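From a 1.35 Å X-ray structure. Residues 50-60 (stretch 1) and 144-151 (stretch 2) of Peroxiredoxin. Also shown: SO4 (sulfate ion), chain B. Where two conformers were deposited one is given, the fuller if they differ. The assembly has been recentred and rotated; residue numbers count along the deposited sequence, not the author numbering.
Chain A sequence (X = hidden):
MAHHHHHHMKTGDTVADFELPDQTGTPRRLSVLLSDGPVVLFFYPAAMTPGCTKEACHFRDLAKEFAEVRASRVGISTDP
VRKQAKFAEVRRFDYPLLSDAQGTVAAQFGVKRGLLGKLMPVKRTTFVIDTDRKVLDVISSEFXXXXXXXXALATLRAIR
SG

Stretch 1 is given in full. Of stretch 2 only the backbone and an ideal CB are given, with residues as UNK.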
# COMPACT_ATOMS: atom_id res chain seq x y z
N PRO A 50 -8.13 6.39 -13.31
CA PRO A 50 -7.01 7.30 -13.65
C PRO A 50 -6.20 7.78 -12.46
O PRO A 50 -4.96 7.83 -12.55
CB PRO A 50 -7.71 8.43 -14.43
CG PRO A 50 -8.91 7.73 -15.04
CD PRO A 50 -9.39 6.84 -13.93
N GLY A 51 -6.84 8.11 -11.34
CA GLY A 51 -6.08 8.60 -10.20
C GLY A 51 -5.25 7.50 -9.56
O GLY A 51 -4.09 7.72 -9.20
N CYS A 52 -5.81 6.31 -9.44
CA CYS A 52 -5.06 5.19 -8.87
C CYS A 52 -3.94 4.76 -9.81
O CYS A 52 -2.85 4.40 -9.36
CB CYS A 52 -6.01 4.04 -8.50
SG CYS A 52 -7.27 4.45 -7.21
N THR A 53 -4.19 4.79 -11.12
CA THR A 53 -3.12 4.52 -12.08
C THR A 53 -1.98 5.52 -11.94
O THR A 53 -0.80 5.14 -11.92
CB THR A 53 -3.70 4.53 -13.50
OG1 THR A 53 -4.69 3.51 -13.60
CG2 THR A 53 -2.61 4.32 -14.53
N LYS A 54 -2.30 6.82 -11.78
CA LYS A 54 -1.25 7.81 -11.59
C LYS A 54 -0.45 7.51 -10.33
O LYS A 54 0.79 7.48 -10.35
CB LYS A 54 -1.86 9.21 -11.51
CG LYS A 54 -0.82 10.32 -11.40
CD LYS A 54 -1.49 11.72 -11.51
CE LYS A 54 -0.48 12.86 -11.39
NZ LYS A 54 0.51 12.87 -12.52
N GLU A 55 -1.14 7.25 -9.21
CA GLU A 55 -0.45 7.00 -7.95
C GLU A 55 0.45 5.77 -8.04
O GLU A 55 1.63 5.82 -7.65
CB GLU A 55 -1.48 6.82 -6.83
CG GLU A 55 -0.82 6.56 -5.50
CD GLU A 55 -1.74 6.19 -4.37
OE1 GLU A 55 -2.97 6.08 -4.55
OE2 GLU A 55 -1.21 5.99 -3.25
N ALA A 56 -0.09 4.67 -8.57
CA ALA A 56 0.65 3.41 -8.59
C ALA A 56 1.76 3.44 -9.63
O ALA A 56 2.82 2.83 -9.42
CB ALA A 56 -0.33 2.26 -8.85
N CYS A 57 1.56 4.13 -10.76
CA CYS A 57 2.64 4.27 -11.72
C CYS A 57 3.77 5.15 -11.19
O CYS A 57 4.93 4.96 -11.57
CB CYS A 57 2.11 4.80 -13.05
SG CYS A 57 1.18 3.57 -14.00
N HIS A 58 3.46 6.12 -10.34
CA HIS A 58 4.52 6.91 -9.71
C HIS A 58 5.34 6.04 -8.77
O HIS A 58 6.58 6.11 -8.78
CB HIS A 58 3.92 8.14 -9.02
CG HIS A 58 4.93 9.16 -8.61
ND1 HIS A 58 5.87 9.67 -9.48
CD2 HIS A 58 5.15 9.76 -7.42
CE1 HIS A 58 6.62 10.56 -8.84
NE2 HIS A 58 6.21 10.63 -7.59
N PHE A 59 4.68 5.18 -7.98
CA PHE A 59 5.42 4.18 -7.20
C PHE A 59 6.28 3.30 -8.09
O PHE A 59 7.44 3.03 -7.77
CB PHE A 59 4.46 3.31 -6.39
CG PHE A 59 4.08 3.90 -5.05
CD1 PHE A 59 4.99 3.93 -4.00
CD2 PHE A 59 2.80 4.42 -4.83
CE1 PHE A 59 4.64 4.47 -2.77
CE2 PHE A 59 2.45 4.96 -3.60
CZ PHE A 59 3.38 4.99 -2.56
N ARG A 60 5.72 2.84 -9.22
CA ARG A 60 6.48 2.01 -10.16
C ARG A 60 7.74 2.73 -10.62
O ARG A 60 8.84 2.16 -10.62
CB ARG A 60 5.61 1.70 -11.38
CG ARG A 60 6.34 0.90 -12.48
CD ARG A 60 5.55 0.97 -13.78
NE ARG A 60 5.49 2.34 -14.28
CZ ARG A 60 4.67 2.78 -15.23
NH1 ARG A 60 3.81 1.95 -15.81
NH2 ARG A 60 4.71 4.05 -15.59
N UNK A 144 -2.06 14.95 -3.06
CA UNK A 144 -1.97 14.65 -4.48
C UNK A 144 -1.58 13.19 -4.71
O UNK A 144 -1.06 12.50 -3.82
CB UNK A 144 -0.96 15.58 -5.15
N UNK A 145 -1.80 12.71 -5.94
CA UNK A 145 -1.48 11.31 -6.23
C UNK A 145 0.01 11.03 -6.10
O UNK A 145 0.41 9.97 -5.60
CB UNK A 145 -1.95 10.94 -7.64
N UNK A 146 0.86 11.97 -6.53
CA UNK A 146 2.31 11.76 -6.46
C UNK A 146 2.81 11.86 -5.03
O UNK A 146 3.83 11.25 -4.69
CB UNK A 146 3.04 12.78 -7.34
N UNK A 147 2.11 12.62 -4.18
CA UNK A 147 2.58 12.87 -2.82
C UNK A 147 2.68 11.59 -2.00
O UNK A 147 3.47 11.51 -1.06
CB UNK A 147 1.65 13.86 -2.12
N UNK A 148 1.88 10.57 -2.33
CA UNK A 148 1.97 9.31 -1.59
C UNK A 148 3.37 8.72 -1.68
O UNK A 148 4.01 8.48 -0.65
CB UNK A 148 0.94 8.31 -2.12
N UNK A 149 3.90 8.55 -2.88
CA UNK A 149 5.25 8.03 -3.00
C UNK A 149 6.29 9.08 -2.60
O UNK A 149 7.29 8.75 -1.97
CB UNK A 149 5.50 7.55 -4.43
N UNK A 150 6.05 10.36 -2.94
CA UNK A 150 7.06 11.38 -2.68
C UNK A 150 7.28 11.57 -1.18
O UNK A 150 8.42 11.64 -0.70
CB UNK A 150 6.65 12.71 -3.32
N UNK A 151 6.19 11.69 -0.41
CA UNK A 151 6.33 11.87 1.03
C UNK A 151 6.89 10.63 1.69
O UNK A 151 7.71 10.72 2.60
CB UNK A 151 4.98 12.23 1.66
S SO4 B . 2.34 3.78 -18.77
O1 SO4 B . 1.81 2.71 -17.94
O2 SO4 B . 1.24 4.69 -19.19
O3 SO4 B . 3.34 4.56 -18.04
O4 SO4 B . 2.93 3.22 -19.98

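Stretch 2 runs beside the helix of stretch 1 in nearly the same direction, the axes 8.1 Å apart at closest approach and inclined by 25°. Position 144 has phi/psi of -65/163, an extended conformation just before a helix, and its CB meets nothing of stretch 1. Such an N-cap favours serine, threonine, aspartate or asparagine. It is Ser-144, whose OG accepts a capping bond from the backbone N of 147 (3.1 Å).

At 145 the CB points toward stretch 1, with the ideal CB 4.0 Å from Lys-54 CD and 4.2 Å from Gly-51 O. The CA of 145 lies just 4.8 Å from Glu-55 CA, and the carbonyl O of Gly-51 and the methylenes of Lys-54 lie close by. An apolar chain such as leucine or methionine, or the aliphatic part of a longer polar one, would suit. The residue is Met-145 (chi1 m, chi2 m), whose SD lies 3.5 Å from Gly-51 O.

The CB of 146 points sideways, 3.7 Å from His-58 CD2 and within reach of the Lys-54 amine. An acidic side chain would suit the nearby lysine, and asparagine, glutamine or serine would also be reasonable. Asp-146 sets OD1 over one face of the His-58 ring, 3.4 Å from His-58 CG. The Lys-54 charge is engaged through water 1, which accepts from Lys-54 NZ (2.9 Å) and donates to Asp-146 OD1 (2.7 Å).

Position 147 points away and asks little of stretch 1; many residues would serve, and it is Ala-147.

At 148 the CB points toward stretch 1, 3.4 Å from Glu-55 OE2 and 4.0 Å from Phe-59 CE2. A carboxylate near an aromatic ring could receive a polar, basic or aromatic group. His-148 turns one ring face to the carboxylate, with Glu-55 OE2 3.3 Å from His-148 CG; its ND1 is hydrogen-bonded elsewhere in the structure.

Position 149 also points toward stretch 1, its CB 3.6 Å from Phe-59 CE1 and 3.7 Å from His-58 CD2. With two rings so near, a small residue suits, alanine above all, with serine possible. Ala-149 places its CB over one face of the Phe-59 ring, 3.6 Å from the centroid, a CH-pi contact.

At 150 the CB points sideways, 4.8 Å from His-58 NE2, a potential donor; aspartate, asparagine or glutamate could answer it. Asp-150 does so: His-58 NE2 donates to Asp-150 OD1 (2.7 Å, 163°), near the ring plane.

Position 151 is out of reach of stretch 1 and tolerates most helix-compatible residues; it is Lys-151.

Stretch 2 (144-151) SMDAHADK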
# COMPACT_ATOMS: atom_id res chain seq x y z
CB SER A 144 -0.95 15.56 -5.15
OG SER A 144 0.36 15.09 -4.85
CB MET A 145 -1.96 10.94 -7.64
CG MET A 145 -3.48 11.04 -7.84
SD MET A 145 -4.48 10.09 -6.67
CE MET A 145 -4.87 11.31 -5.42
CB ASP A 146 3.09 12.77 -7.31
CG ASP A 146 2.98 12.51 -8.81
OD1 ASP A 146 2.50 11.45 -9.23
OD2 ASP A 146 3.42 13.40 -9.57
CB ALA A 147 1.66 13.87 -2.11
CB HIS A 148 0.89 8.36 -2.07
CG HIS A 148 -0.47 8.78 -1.65
ND1 HIS A 148 -1.04 8.37 -0.45
CD2 HIS A 148 -1.35 9.65 -2.21
CE1 HIS A 148 -2.23 8.94 -0.33
NE2 HIS A 148 -2.43 9.73 -1.37
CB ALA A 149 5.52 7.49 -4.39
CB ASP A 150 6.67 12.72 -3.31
CG ASP A 150 6.67 12.68 -4.84
OD1 ASP A 150 7.31 11.79 -5.44
OD2 ASP A 150 6.01 13.56 -5.45
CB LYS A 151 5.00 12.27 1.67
CG LYS A 151 4.57 13.66 1.33
CD LYS A 151 3.12 13.93 1.68
CE LYS A 151 2.81 13.81 3.17
NZ LYS A 151 3.47 14.88 3.96
O HOH W 1 2.69 11.11 -11.88
O HOH W 2 2.52 8.23 -5.58
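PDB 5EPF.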